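Local structure of transcription initiation factor IIB (Methanocaldococcus vulcanius, 5O9I) at residues V6-P11 against E166-Y171; G43-A48 against S73-S78; K51-I56 against M67-V72; I56-N61 against A180-A185; E79-V84 against I110-L115. The protein is a HINT-fold mini-intein, lodged in transcription factor IIB, that probably excises itself by protein splicing and joins the flanking host sequences. All coordinates share one frame; numbering follows the deposited sequence.

Interaction 1. Residues V6-P11 against E166-Y171; sequences VDYSEP and EPTNGY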
# COMPACT_ATOMS: atom_id res chain seq x y z
N VAL A 6 3.87 1.38 5.42
CA VAL A 6 4.59 1.78 4.24
C VAL A 6 5.48 3.00 4.53
O VAL A 6 5.18 3.83 5.39
CB VAL A 6 3.62 1.97 3.02
CG1 VAL A 6 2.21 2.27 3.48
CG2 VAL A 6 4.06 3.05 2.02
N ASP A 7 6.59 3.09 3.80
CA ASP A 7 7.54 4.15 4.02
C ASP A 7 7.01 5.52 3.63
O ASP A 7 6.22 5.65 2.68
CB ASP A 7 8.81 3.86 3.28
CG ASP A 7 9.92 4.83 3.66
OD1 ASP A 7 10.46 4.74 4.83
OD2 ASP A 7 10.20 5.69 2.79
N TYR A 8 7.47 6.54 4.36
CA TYR A 8 7.19 7.96 4.09
C TYR A 8 7.15 8.28 2.62
O TYR A 8 6.20 8.90 2.13
CB TYR A 8 8.27 8.88 4.74
CG TYR A 8 7.98 10.37 4.55
CD1 TYR A 8 8.53 11.10 3.48
CD2 TYR A 8 7.12 11.05 5.41
CE1 TYR A 8 8.22 12.46 3.30
CE2 TYR A 8 6.81 12.40 5.24
CZ TYR A 8 7.34 13.10 4.17
OH TYR A 8 7.01 14.43 4.04
N SER A 9 8.17 7.86 1.90
CA SER A 9 8.41 8.41 0.56
C SER A 9 7.65 7.71 -0.57
O SER A 9 7.60 8.26 -1.64
CB SER A 9 9.90 8.40 0.24
OG SER A 9 10.43 7.12 0.50
N GLU A 10 7.05 6.55 -0.33
CA GLU A 10 6.34 5.82 -1.39
C GLU A 10 5.16 6.65 -1.90
O GLU A 10 4.42 7.24 -1.12
CB GLU A 10 5.82 4.49 -0.89
CG GLU A 10 6.91 3.50 -0.46
CD GLU A 10 7.79 3.04 -1.61
OE1 GLU A 10 7.40 3.23 -2.80
OE2 GLU A 10 8.88 2.45 -1.32
N PRO A 11 5.02 6.77 -3.23
CA PRO A 11 3.95 7.57 -3.78
C PRO A 11 2.63 6.81 -3.95
O PRO A 11 2.61 5.57 -4.08
CB PRO A 11 4.51 8.01 -5.14
CG PRO A 11 5.41 6.91 -5.52
CD PRO A 11 5.97 6.32 -4.28
N GLU A 166 16.66 0.96 6.17
CA GLU A 166 16.17 1.90 7.17
C GLU A 166 15.11 2.79 6.58
O GLU A 166 15.14 3.11 5.40
CB GLU A 166 17.33 2.73 7.77
CG GLU A 166 17.75 3.99 6.98
CD GLU A 166 19.09 4.56 7.40
OE1 GLU A 166 19.49 4.36 8.58
OE2 GLU A 166 19.72 5.24 6.55
N PRO A 167 14.16 3.24 7.40
CA PRO A 167 13.08 4.11 6.97
C PRO A 167 13.32 5.60 6.85
O PRO A 167 13.47 6.27 7.87
CB PRO A 167 12.06 3.95 8.07
CG PRO A 167 12.87 3.60 9.24
CD PRO A 167 13.84 2.63 8.69
N THR A 168 13.16 6.10 5.64
CA THR A 168 13.15 7.53 5.35
C THR A 168 12.02 8.16 6.21
O THR A 168 10.96 7.56 6.32
CB THR A 168 12.92 7.79 3.83
OG1 THR A 168 11.60 8.27 3.59
CG2 THR A 168 13.19 6.54 2.92
N ASN A 169 12.25 9.32 6.83
CA ASN A 169 11.47 9.79 7.96
C ASN A 169 11.08 8.57 8.76
O ASN A 169 10.01 8.05 8.52
CB ASN A 169 10.27 10.71 7.55
CG ASN A 169 9.29 10.98 8.72
OD1 ASN A 169 9.83 11.11 9.99
ND2 ASN A 169 7.88 10.93 8.38
N GLY A 170 11.93 8.11 9.68
CA GLY A 170 11.61 6.97 10.56
C GLY A 170 10.16 6.82 11.04
O GLY A 170 9.85 6.94 12.18
N TYR A 171 9.26 6.58 10.10
CA TYR A 171 7.83 6.53 10.34
C TYR A 171 7.32 5.69 9.21
O TYR A 171 7.72 5.90 8.07
CB TYR A 171 7.15 7.91 10.22
CG TYR A 171 6.71 8.61 11.50
CD1 TYR A 171 5.96 9.77 11.42
CD2 TYR A 171 6.99 8.12 12.78
CE1 TYR A 171 5.53 10.44 12.56
CE2 TYR A 171 6.56 8.79 13.93
CZ TYR A 171 5.80 9.94 13.81
OH TYR A 171 5.41 10.62 14.97
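Asp7 meets Thr168 through its carboxylate. Its CG stands anti to the backbone N (chi1 -171°), which brings the acid group over to the 166-171 loop and alongside the backbone of its own turn. Thr168 OG1 donates to Asp7 OD2 over 3.0 Å, on the syn side and slightly out of the carboxylate plane; the other oxygen, OD1, rests 3.4 Å from Pro167 CA. Next along, Tyr8 lies against the same loop. Its CB is 3.4 Å from Thr168 O, and its CD2 is 3.1 Å from Asn169 ND2, the ring standing steeply (79°) to the amide plane. The Tyr8 side chain also touches Glu27 and Asp30 of helix 25-34. Ser9 then turns back on Asp7: Ser9 OG gives OD2 a bond of 2.7 Å, and Ser9 N approaches the same oxygen from above the carboxylate plane in a nearly straight bond of 3.1 Å. The latter closes an Asx turn, within a type I beta turn that runs from Asp7 to Glu10. An alanine in place of Asp7 would probably leave both hydroxyls and the Ser9 N-H without their shared acceptor, so that the turn and the loop could drift apart. Three donors converge on OD2: the two from Ser9 brace the turn and the one from Thr168 ties it to the loop; together they are likely to stabilise the negative charge.

Interaction 2. Residues G43-A48 against S73-S78; sequences GILEIA and SRHPVS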
# COMPACT_ATOMS: atom_id res chain seq x y z
N GLY A 43 -0.80 4.78 21.75
CA GLY A 43 0.17 3.73 21.57
C GLY A 43 1.46 4.26 20.93
O GLY A 43 1.91 5.40 21.15
N ILE A 44 2.00 3.43 20.07
CA ILE A 44 3.05 3.86 19.12
C ILE A 44 2.44 4.05 17.70
O ILE A 44 3.19 4.14 16.74
CB ILE A 44 4.30 2.93 19.18
CG1 ILE A 44 3.91 1.43 19.00
CG2 ILE A 44 5.10 3.25 20.45
CD1 ILE A 44 3.89 0.53 20.23
N LEU A 45 1.11 4.12 17.61
CA LEU A 45 0.42 4.55 16.42
C LEU A 45 -0.43 5.77 16.73
O LEU A 45 -1.26 5.75 17.63
CB LEU A 45 -0.49 3.46 15.84
CG LEU A 45 0.14 2.63 14.69
CD1 LEU A 45 1.01 1.52 15.28
CD2 LEU A 45 -0.87 2.07 13.70
N GLU A 46 -0.26 6.80 15.91
CA GLU A 46 -1.17 7.92 15.82
C GLU A 46 -2.17 7.74 14.68
O GLU A 46 -1.78 7.33 13.60
CB GLU A 46 -0.39 9.16 15.52
CG GLU A 46 0.54 9.60 16.59
CD GLU A 46 1.26 10.83 16.11
OE1 GLU A 46 0.75 11.95 16.33
OE2 GLU A 46 2.28 10.63 15.42
N ILE A 47 -3.44 7.99 14.95
CA ILE A 47 -4.54 7.79 14.01
C ILE A 47 -5.39 9.04 13.86
O ILE A 47 -5.67 9.73 14.85
CB ILE A 47 -5.45 6.65 14.47
CG1 ILE A 47 -4.66 5.35 14.47
CG2 ILE A 47 -6.69 6.51 13.61
CD1 ILE A 47 -4.19 4.98 15.84
N ALA A 48 -5.82 9.31 12.63
CA ALA A 48 -6.68 10.46 12.37
C ALA A 48 -7.68 10.18 11.28
O ALA A 48 -7.38 9.48 10.31
CB ALA A 48 -5.86 11.70 12.02
N SER A 73 -2.94 6.57 9.49
CA SER A 73 -2.16 6.23 10.66
C SER A 73 -0.69 6.30 10.35
O SER A 73 -0.31 6.21 9.21
CB SER A 73 -2.51 4.81 11.16
OG SER A 73 -2.16 3.76 10.26
N ARG A 74 0.12 6.49 11.39
CA ARG A 74 1.56 6.33 11.32
C ARG A 74 2.16 5.83 12.63
O ARG A 74 1.58 5.96 13.67
CB ARG A 74 2.19 7.66 10.96
CG ARG A 74 2.19 8.67 12.09
CD ARG A 74 2.62 10.04 11.60
NE ARG A 74 2.48 11.04 12.64
CZ ARG A 74 2.82 12.33 12.53
NH1 ARG A 74 3.34 12.82 11.43
NH2 ARG A 74 2.60 13.15 13.53
N HIS A 75 3.36 5.29 12.54
CA HIS A 75 4.06 4.80 13.69
C HIS A 75 5.54 4.77 13.47
O HIS A 75 5.96 4.39 12.37
CB HIS A 75 3.55 3.44 14.23
CG HIS A 75 3.65 2.25 13.34
ND1 HIS A 75 2.69 1.94 12.39
CD2 HIS A 75 4.49 1.18 13.38
CE1 HIS A 75 2.99 0.78 11.82
NE2 HIS A 75 4.07 0.30 12.41
N PRO A 76 6.32 5.21 14.48
CA PRO A 76 7.78 5.07 14.42
C PRO A 76 8.22 3.61 14.21
O PRO A 76 7.53 2.67 14.62
CB PRO A 76 8.27 5.59 15.78
CG PRO A 76 7.11 6.32 16.41
CD PRO A 76 5.86 5.89 15.71
N VAL A 77 9.36 3.46 13.55
CA VAL A 77 9.77 2.17 13.06
C VAL A 77 11.25 2.24 12.80
O VAL A 77 11.76 3.30 12.41
CB VAL A 77 8.99 1.87 11.75
CG1 VAL A 77 9.54 2.70 10.57
CG2 VAL A 77 8.94 0.39 11.45
N SER A 78 11.95 1.13 13.05
CA SER A 78 13.42 1.07 12.94
C SER A 78 13.87 0.37 11.67
O SER A 78 14.94 0.71 11.11
CB SER A 78 14.02 0.36 14.17
OG SER A 78 13.96 -1.06 14.10
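Glu46 and Arg74 face each other as an antiparallel hydrogen-bonded pair, joining strands 46-49 and 71-76 at one border of a four-stranded sheet. This is the tight part of the contact. Glu46 N binds Arg74 O and Arg74 N binds Glu46 O, each over 3.0 Å. The two side chains run side by side from the same face: with CG between the backbone N and the carbonyl carbon (chi1 74°), the extended Arg74 chain lies beside Glu46. Arg74 NE reaches Glu46 OE2 at 2.8 Å in a salt bridge, meeting it from above the carboxylate plane, and Arg74 NH2 adds a weak bond of 3.2 Å to the same oxygen. On the other face, Ile47 CG1 touches Ser73 CB at 4.0 Å. Leu45, just ahead of strand 46-49, lays CD1 over one face of the His75 ring, 3.4 Å from His75 CG. Toward solvent the fit slackens: Ile44 and Pro76 are exposed, and the Ile44 side chain leads away from the other segment. Arg74 NH1 has a second acidic partner in Asp30 of helix 25-34. A methionine in place of Arg74 would probably leave the carboxylates of Glu46 and Asp30 without the cation they share. The guanidinium thus bridges two acids, and its charge is likely to offset their repulsion while tying the border strand to the helix.

Interaction 3. Residues K51-I56 against M67-V72; sequences KDVEVI and MPVSEV
Val55 and Met67 pair across an antiparallel beta hairpin, made of strands 53-58 and 64-68, in the HINT fold of this intein. Backbone hydrogen bonds come first. Val55 N donates to Met67 O over 2.8 Å and Met67 N to Val55 O over 2.7 Å, the reciprocal couple of a hydrogen-bonded pair. One step on, Glu54 and Pro68 form a non-hydrogen-bonded pair, a place where proline can sit without costing the ladder an N-H. Beyond it, Val69 N gives Val53 O a nearly straight bond of 3.0 Å (169°), so the pairing continues for a residue before the chain turns away at Ser70 to enter strand 71-76 of another sheet. A weaker kind of contact supports these bonds: Pro68 CA points its hydrogen at Val53 O, which therefore receives two approaches, from neighbouring residues of segment 67-72.

The apolar contacts gather on one face, around Val69. Its CG2, anti to the carbonyl carbon, is directed at Val55 CB (3.9 Å) and also lies 4.3 Å from Val53 CG1. Val55 in turn packs on Ile14 of the adjoining strand 11-16 and on Phe183 of strand 182-185, which belongs to another sheet.

On the side of Glu54 the contact is of another kind. The Glu54 side chain, extended beyond CG, lies over the Met67-Pro68 peptide, and OE1 has a long, weak ion pair with Lys15. Glu54 CB lies 3.3 Å from Met67 O, and its CG 3.7 Å from Pro68 CA.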
# COMPACT_ATOMS: atom_id res chain seq x y z
N LYS A 51 -11.15 12.88 5.22
CA LYS A 51 -12.36 13.14 4.44
C LYS A 51 -11.92 13.64 3.07
O LYS A 51 -10.82 14.14 2.94
CB LYS A 51 -13.14 14.24 5.17
CG LYS A 51 -14.56 14.57 4.70
CD LYS A 51 -14.95 16.00 5.08
CE LYS A 51 -16.02 16.08 6.18
NZ LYS A 51 -16.07 17.43 6.78
N ASP A 52 -12.83 13.60 2.11
CA ASP A 52 -12.57 14.17 0.78
C ASP A 52 -11.39 13.47 0.02
O ASP A 52 -10.78 14.08 -0.85
CB ASP A 52 -12.33 15.72 0.86
CG ASP A 52 -13.47 16.49 1.55
OD1 ASP A 52 -14.59 15.96 1.63
OD2 ASP A 52 -13.22 17.64 2.01
N VAL A 53 -11.02 12.25 0.38
CA VAL A 53 -9.81 11.64 -0.12
C VAL A 53 -10.06 10.19 -0.52
O VAL A 53 -10.64 9.42 0.23
CB VAL A 53 -8.69 11.69 0.95
CG1 VAL A 53 -7.51 10.76 0.57
CG2 VAL A 53 -8.21 13.12 1.11
N GLU A 54 -9.61 9.81 -1.69
CA GLU A 54 -9.82 8.46 -2.18
C GLU A 54 -8.58 7.91 -2.78
O GLU A 54 -7.75 8.64 -3.26
CB GLU A 54 -10.87 8.44 -3.25
CG GLU A 54 -12.22 8.90 -2.77
CD GLU A 54 -13.21 8.92 -3.89
OE1 GLU A 54 -13.17 9.91 -4.65
OE2 GLU A 54 -13.99 7.96 -4.00
N VAL A 55 -8.54 6.58 -2.83
CA VAL A 55 -7.40 5.85 -3.26
C VAL A 55 -7.84 4.76 -4.20
O VAL A 55 -8.99 4.36 -4.19
CB VAL A 55 -6.70 5.38 -1.97
CG1 VAL A 55 -6.78 3.91 -1.69
CG2 VAL A 55 -5.29 5.94 -1.91
N ILE A 56 -6.94 4.28 -5.02
CA ILE A 56 -7.24 3.17 -5.92
C ILE A 56 -7.11 1.81 -5.23
O ILE A 56 -6.06 1.48 -4.65
CB ILE A 56 -6.30 3.22 -7.17
CG1 ILE A 56 -6.46 4.55 -7.91
CG2 ILE A 56 -6.67 2.16 -8.18
CD1 ILE A 56 -5.19 4.92 -8.62
N MET A 67 -11.68 4.73 -4.29
CA MET A 67 -12.51 4.46 -3.12
C MET A 67 -12.11 5.31 -1.90
O MET A 67 -10.90 5.55 -1.65
CB MET A 67 -12.30 3.03 -2.71
CG MET A 67 -12.67 2.05 -3.77
SD MET A 67 -14.35 1.71 -3.37
CE MET A 67 -14.11 -0.06 -3.33
N PRO A 68 -13.11 5.69 -1.07
CA PRO A 68 -12.79 6.60 0.06
C PRO A 68 -11.88 5.97 1.09
O PRO A 68 -11.94 4.77 1.33
CB PRO A 68 -14.15 6.92 0.67
CG PRO A 68 -15.15 6.34 -0.19
CD PRO A 68 -14.46 5.16 -0.92
N VAL A 69 -11.03 6.81 1.67
CA VAL A 69 -10.21 6.45 2.81
C VAL A 69 -10.89 7.03 4.02
O VAL A 69 -11.15 8.23 4.06
CB VAL A 69 -8.81 7.10 2.70
CG1 VAL A 69 -7.99 6.80 3.96
CG2 VAL A 69 -8.07 6.57 1.49
N SER A 70 -11.16 6.21 5.01
CA SER A 70 -11.82 6.66 6.23
C SER A 70 -10.86 7.31 7.19
O SER A 70 -11.15 8.39 7.75
CB SER A 70 -12.48 5.46 6.91
OG SER A 70 -11.56 4.38 6.95
N GLU A 71 -9.73 6.64 7.40
CA GLU A 71 -8.68 7.17 8.31
C GLU A 71 -7.25 6.75 7.95
O GLU A 71 -7.02 5.81 7.22
CB GLU A 71 -8.95 6.73 9.77
CG GLU A 71 -9.56 5.34 9.91
CD GLU A 71 -9.11 4.58 11.12
OE1 GLU A 71 -9.10 5.19 12.21
OE2 GLU A 71 -8.76 3.39 10.99
N VAL A 72 -6.30 7.49 8.50
CA VAL A 72 -4.88 7.31 8.23
C VAL A 72 -4.15 7.13 9.54
O VAL A 72 -4.66 7.52 10.55
CB VAL A 72 -4.28 8.51 7.45
CG1 VAL A 72 -4.92 8.59 6.07
CG2 VAL A 72 -4.43 9.85 8.21

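Interaction 4. Residues I56-N61 against A180-A185; sequences IAFDSN and AENFIA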
# COMPACT_ATOMS: atom_id res chain seq x y z
N ILE A 56 -6.94 4.28 -5.02
CA ILE A 56 -7.24 3.17 -5.92
C ILE A 56 -7.11 1.81 -5.23
O ILE A 56 -6.06 1.48 -4.65
CB ILE A 56 -6.30 3.22 -7.17
CG1 ILE A 56 -6.46 4.55 -7.91
CG2 ILE A 56 -6.67 2.16 -8.18
CD1 ILE A 56 -5.19 4.92 -8.62
N ALA A 57 -8.21 1.04 -5.32
CA ALA A 57 -8.33 -0.29 -4.71
C ALA A 57 -9.02 -1.18 -5.66
O ALA A 57 -9.79 -0.72 -6.47
CB ALA A 57 -9.14 -0.21 -3.47
N PHE A 58 -8.75 -2.47 -5.58
CA PHE A 58 -9.45 -3.39 -6.43
C PHE A 58 -10.70 -3.89 -5.80
O PHE A 58 -10.76 -4.06 -4.60
CB PHE A 58 -8.56 -4.53 -6.82
CG PHE A 58 -8.31 -5.55 -5.74
CD1 PHE A 58 -9.27 -6.57 -5.45
CD2 PHE A 58 -7.11 -5.59 -5.10
CE1 PHE A 58 -9.04 -7.52 -4.49
CE2 PHE A 58 -6.84 -6.59 -4.21
CZ PHE A 58 -7.83 -7.53 -3.86
N ASP A 59 -11.67 -4.18 -6.65
CA ASP A 59 -12.99 -4.58 -6.30
C ASP A 59 -13.08 -6.10 -6.41
O ASP A 59 -12.10 -6.78 -6.70
CB ASP A 59 -14.02 -3.80 -7.14
CG ASP A 59 -14.07 -4.21 -8.64
OD1 ASP A 59 -13.50 -5.25 -9.04
OD2 ASP A 59 -14.77 -3.57 -9.48
N SER A 60 -14.27 -6.65 -6.20
CA SER A 60 -14.44 -8.08 -6.16
C SER A 60 -14.28 -8.79 -7.52
O SER A 60 -14.00 -10.00 -7.56
CB SER A 60 -15.81 -8.38 -5.58
OG SER A 60 -16.82 -7.91 -6.45
N ASN A 61 -14.44 -8.04 -8.62
CA ASN A 61 -13.95 -8.45 -9.95
C ASN A 61 -12.47 -8.22 -10.26
O ASN A 61 -12.04 -8.50 -11.38
CB ASN A 61 -14.76 -7.75 -11.01
CG ASN A 61 -16.18 -8.17 -10.97
OD1 ASN A 61 -16.46 -9.36 -10.85
ND2 ASN A 61 -17.08 -7.24 -11.07
N ALA A 180 -13.08 -2.76 0.86
CA ALA A 180 -12.01 -3.17 -0.06
C ALA A 180 -10.81 -3.71 0.67
O ALA A 180 -10.21 -4.70 0.25
CB ALA A 180 -11.61 -2.00 -0.91
N GLU A 181 -10.39 -3.02 1.71
CA GLU A 181 -9.26 -3.48 2.52
C GLU A 181 -7.96 -3.65 1.73
O GLU A 181 -7.04 -4.37 2.16
CB GLU A 181 -9.60 -4.79 3.25
CG GLU A 181 -10.46 -4.61 4.49
CD GLU A 181 -11.89 -4.18 4.22
OE1 GLU A 181 -12.38 -3.33 5.03
OE2 GLU A 181 -12.52 -4.70 3.23
N ASN A 182 -7.86 -2.97 0.59
CA ASN A 182 -6.62 -2.92 -0.15
C ASN A 182 -6.41 -1.53 -0.76
O ASN A 182 -7.30 -0.69 -0.78
CB ASN A 182 -6.61 -4.01 -1.23
CG ASN A 182 -7.53 -3.67 -2.38
OD1 ASN A 182 -7.18 -2.83 -3.23
ND2 ASN A 182 -8.71 -4.29 -2.43
N PHE A 183 -5.21 -1.32 -1.27
CA PHE A 183 -4.92 -0.18 -2.10
C PHE A 183 -3.54 -0.33 -2.68
O PHE A 183 -2.76 -1.16 -2.27
CB PHE A 183 -4.95 1.09 -1.31
CG PHE A 183 -3.83 1.19 -0.30
CD1 PHE A 183 -3.94 0.56 0.93
CD2 PHE A 183 -2.69 1.92 -0.58
CE1 PHE A 183 -2.93 0.63 1.88
CE2 PHE A 183 -1.66 2.00 0.36
CZ PHE A 183 -1.78 1.35 1.61
N ILE A 184 -3.22 0.51 -3.62
CA ILE A 184 -1.94 0.36 -4.25
C ILE A 184 -1.09 1.52 -3.94
O ILE A 184 -1.57 2.63 -3.70
CB ILE A 184 -2.07 0.18 -5.76
CG1 ILE A 184 -2.46 1.50 -6.40
CG2 ILE A 184 -3.12 -0.91 -6.05
CD1 ILE A 184 -2.90 1.39 -7.77
N ALA A 185 0.19 1.25 -3.98
CA ALA A 185 1.18 2.28 -3.70
C ALA A 185 2.50 1.84 -4.33
O ALA A 185 2.66 0.66 -4.66
CB ALA A 185 1.31 2.45 -2.20
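Asn182 carries its amide onto Phe58, and the side chain can be followed outward. CG stands between the backbone N and the carbonyl carbon (chi1 74°), which sends the amide across the end of strand 53-58. CB lies 3.9 Å from Phe58 CE2. CG comes over the ring, 3.4 Å from Phe58 CD2, with amide and ring planes 13° apart, a stacked arrangement. OD1 takes a hydrogen bond of 2.8 Å from Phe58 N, in the carbonyl plane and on a lone pair. ND2 lies over the centre of the ring and still donates to Phe58 O at 3.0 Å, nearly straight and within its own amide plane; a weak bond to Ala180 O adds to it. Because both amide atoms are paired with N and O of one residue, the side chain does the work of a neighbouring peptide, its rotation is fixed, and its buried polar atoms are satisfied. The backbones also meet directly: Ile184 N donates to Ile56 O over 3.2 Å. Beside that bond Ile184 CD1 meets Ile56 CG2 at 3.9 Å; at the other end Ala180 CB meets Ala57 CB at 4.0 Å. Strand 182-185 runs at 129° to strand 56-58 and pairs with strand 190-193 of its own hairpin. Around the contact, Phe58 sits edge-to-face with Phe100 and Phe154, while Ile184 touches Phe64 of strand 64-68 and Val191 of strand 190-193.

Interaction 5. Residues E79-V84 against I110-L115; sequences EMFEIV and IRVDDL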
# COMPACT_ATOMS: atom_id res chain seq x y z
N GLU A 79 13.06 -0.58 11.20
CA GLU A 79 13.35 -1.35 10.00
C GLU A 79 12.32 -1.12 8.88
O GLU A 79 11.29 -0.52 9.10
CB GLU A 79 13.48 -2.83 10.37
CG GLU A 79 14.80 -3.14 11.06
CD GLU A 79 15.30 -4.56 10.81
OE1 GLU A 79 14.46 -5.51 10.86
OE2 GLU A 79 16.53 -4.71 10.60
N MET A 80 12.67 -1.58 7.68
CA MET A 80 11.80 -1.59 6.50
C MET A 80 12.39 -2.59 5.51
O MET A 80 13.61 -2.69 5.41
CB MET A 80 11.72 -0.19 5.88
CG MET A 80 10.46 0.11 5.08
SD MET A 80 9.25 1.18 5.88
CE MET A 80 8.27 -0.01 6.82
N PHE A 81 11.55 -3.33 4.78
CA PHE A 81 12.01 -4.21 3.69
C PHE A 81 11.83 -3.51 2.36
O PHE A 81 10.82 -2.86 2.12
CB PHE A 81 11.24 -5.54 3.64
CG PHE A 81 11.33 -6.39 4.90
CD1 PHE A 81 12.17 -6.07 5.97
CD2 PHE A 81 10.54 -7.53 5.01
CE1 PHE A 81 12.19 -6.88 7.11
CE2 PHE A 81 10.59 -8.36 6.12
CZ PHE A 81 11.40 -8.03 7.18
N GLU A 82 12.81 -3.61 1.48
CA GLU A 82 12.63 -3.22 0.09
C GLU A 82 12.39 -4.49 -0.71
O GLU A 82 13.11 -5.46 -0.55
CB GLU A 82 13.85 -2.50 -0.44
CG GLU A 82 13.59 -1.87 -1.80
CD GLU A 82 14.74 -1.06 -2.32
OE1 GLU A 82 15.90 -1.55 -2.24
OE2 GLU A 82 14.48 0.06 -2.80
N ILE A 83 11.36 -4.49 -1.54
CA ILE A 83 11.09 -5.62 -2.42
C ILE A 83 11.32 -5.16 -3.84
O ILE A 83 10.78 -4.11 -4.23
CB ILE A 83 9.67 -6.11 -2.30
CG1 ILE A 83 9.34 -6.30 -0.83
CG2 ILE A 83 9.52 -7.42 -3.09
CD1 ILE A 83 7.99 -6.93 -0.54
N VAL A 84 12.11 -5.95 -4.57
CA VAL A 84 12.33 -5.76 -5.99
C VAL A 84 11.74 -6.92 -6.77
O VAL A 84 11.92 -8.10 -6.37
CB VAL A 84 13.83 -5.71 -6.31
CG1 VAL A 84 14.03 -5.15 -7.72
CG2 VAL A 84 14.56 -4.86 -5.28
N ILE A 110 -0.49 -12.33 1.61
CA ILE A 110 0.63 -13.03 2.08
C ILE A 110 1.45 -11.98 2.80
O ILE A 110 1.64 -10.87 2.31
CB ILE A 110 1.40 -13.68 0.91
CG1 ILE A 110 2.22 -14.89 1.42
CG2 ILE A 110 2.23 -12.67 0.11
CD1 ILE A 110 1.32 -16.12 1.65
N ARG A 111 1.94 -12.37 3.95
CA ARG A 111 2.65 -11.43 4.78
C ARG A 111 4.05 -11.38 4.27
O ARG A 111 4.53 -12.33 3.65
CB ARG A 111 2.51 -11.62 6.29
CG ARG A 111 1.87 -12.89 6.78
CD ARG A 111 1.55 -12.80 8.26
NE ARG A 111 2.38 -11.90 9.06
CZ ARG A 111 3.64 -12.12 9.42
NH1 ARG A 111 4.32 -13.20 9.02
NH2 ARG A 111 4.27 -11.22 10.17
N VAL A 112 4.68 -10.24 4.49
CA VAL A 112 5.89 -9.94 3.79
C VAL A 112 7.07 -10.76 4.31
O VAL A 112 7.80 -11.32 3.52
CB VAL A 112 6.17 -8.43 3.83
CG1 VAL A 112 7.59 -8.12 3.43
CG2 VAL A 112 5.22 -7.72 2.89
N ASP A 113 7.24 -10.85 5.63
CA ASP A 113 8.35 -11.64 6.18
C ASP A 113 8.26 -13.15 5.86
O ASP A 113 9.27 -13.85 5.93
CB ASP A 113 8.60 -11.36 7.69
CG ASP A 113 7.31 -11.30 8.52
OD1 ASP A 113 6.29 -11.96 8.17
OD2 ASP A 113 7.32 -10.55 9.52
N ASP A 114 7.06 -13.62 5.49
CA ASP A 114 6.89 -14.93 4.86
C ASP A 114 7.20 -15.01 3.36
O ASP A 114 7.00 -16.06 2.75
CB ASP A 114 5.47 -15.42 5.08
CG ASP A 114 5.19 -15.75 6.52
OD1 ASP A 114 5.85 -16.66 7.06
OD2 ASP A 114 4.29 -15.13 7.10
N LEU A 115 7.68 -13.94 2.74
CA LEU A 115 7.96 -14.00 1.32
C LEU A 115 9.30 -14.63 1.12
O LEU A 115 10.09 -14.74 2.06
CB LEU A 115 7.93 -12.62 0.64
CG LEU A 115 6.58 -11.93 0.38
CD1 LEU A 115 6.87 -10.54 -0.13
CD2 LEU A 115 5.76 -12.68 -0.65
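Phe81 turns its ring edge to Val112 through a first torsion that leaves CG anti to the carbonyl carbon (chi1 -60°) and a second near zero (chi2 -7°). Val112 answers with CG1 anti to its backbone N (chi1 165°). Val112 CG1 and Phe81 CD2 meet at 3.4 Å near the ring plane, the two side chains sliding past each other in opposite directions. At the same edge of the ring, Phe81 CE2 lies 3.9 Å from Asp113 CB, with Asp113 CA also in the plane of the ring. Two residues further along the strand, Ile83 offers CD1 tip to tip to Val112 CG1, at 4.2 Å, and crosses Leu115 at about a right angle, its CD1 3.8 Å from Leu115 CD1. The contact is apolar, without a hydrogen bond between the two segments. What presents Val112 and Leu115 together is a type I turn, closed by Leu115 N donating to Val112 O over 2.7 Å. Behind them the charged groups form a network of their own: Arg111 NH1 binds Asp114 OD2 at 2.7 Å, and a weaker bond runs from Arg111 NH2 to Asp113 OD2. The turn follows strand 106-111 and packs against the side of strand 81-85, which lies between strands 89-93 and 154-162 in its sheet. Ile159 of strand 154-162 touches both Ile83 and Leu115, and Val99 of strand 98-103 packs on Val112.

In the fold
Interactions 3 and 4 share Ile56 and lie 12 Å apart between centres; Val55 CG1 meets Phe183 CB at 3.4 Å, so the hairpin and strand 182-185 pack as one block. Interaction 2 continues strand 71-76 from interaction 3, with Ala48 O 2.9 Å from Val72 N, a probable hydrogen bond. It also touches interaction 1, where Tyr171 OH lies 3.2 Å from Glu46 OE2. Interaction 5 lies about 25 Å from interaction 3 but about 14 Å from interaction 1 (centre to centre), touching it where Met80 SD packs 3.8 Å from Asp7 CB. Splicing acts at both ends of an intein; segments 6-11 and 180-185, near those ends, meet where Pro11 O lies 3.9 Å from Ala185 CB.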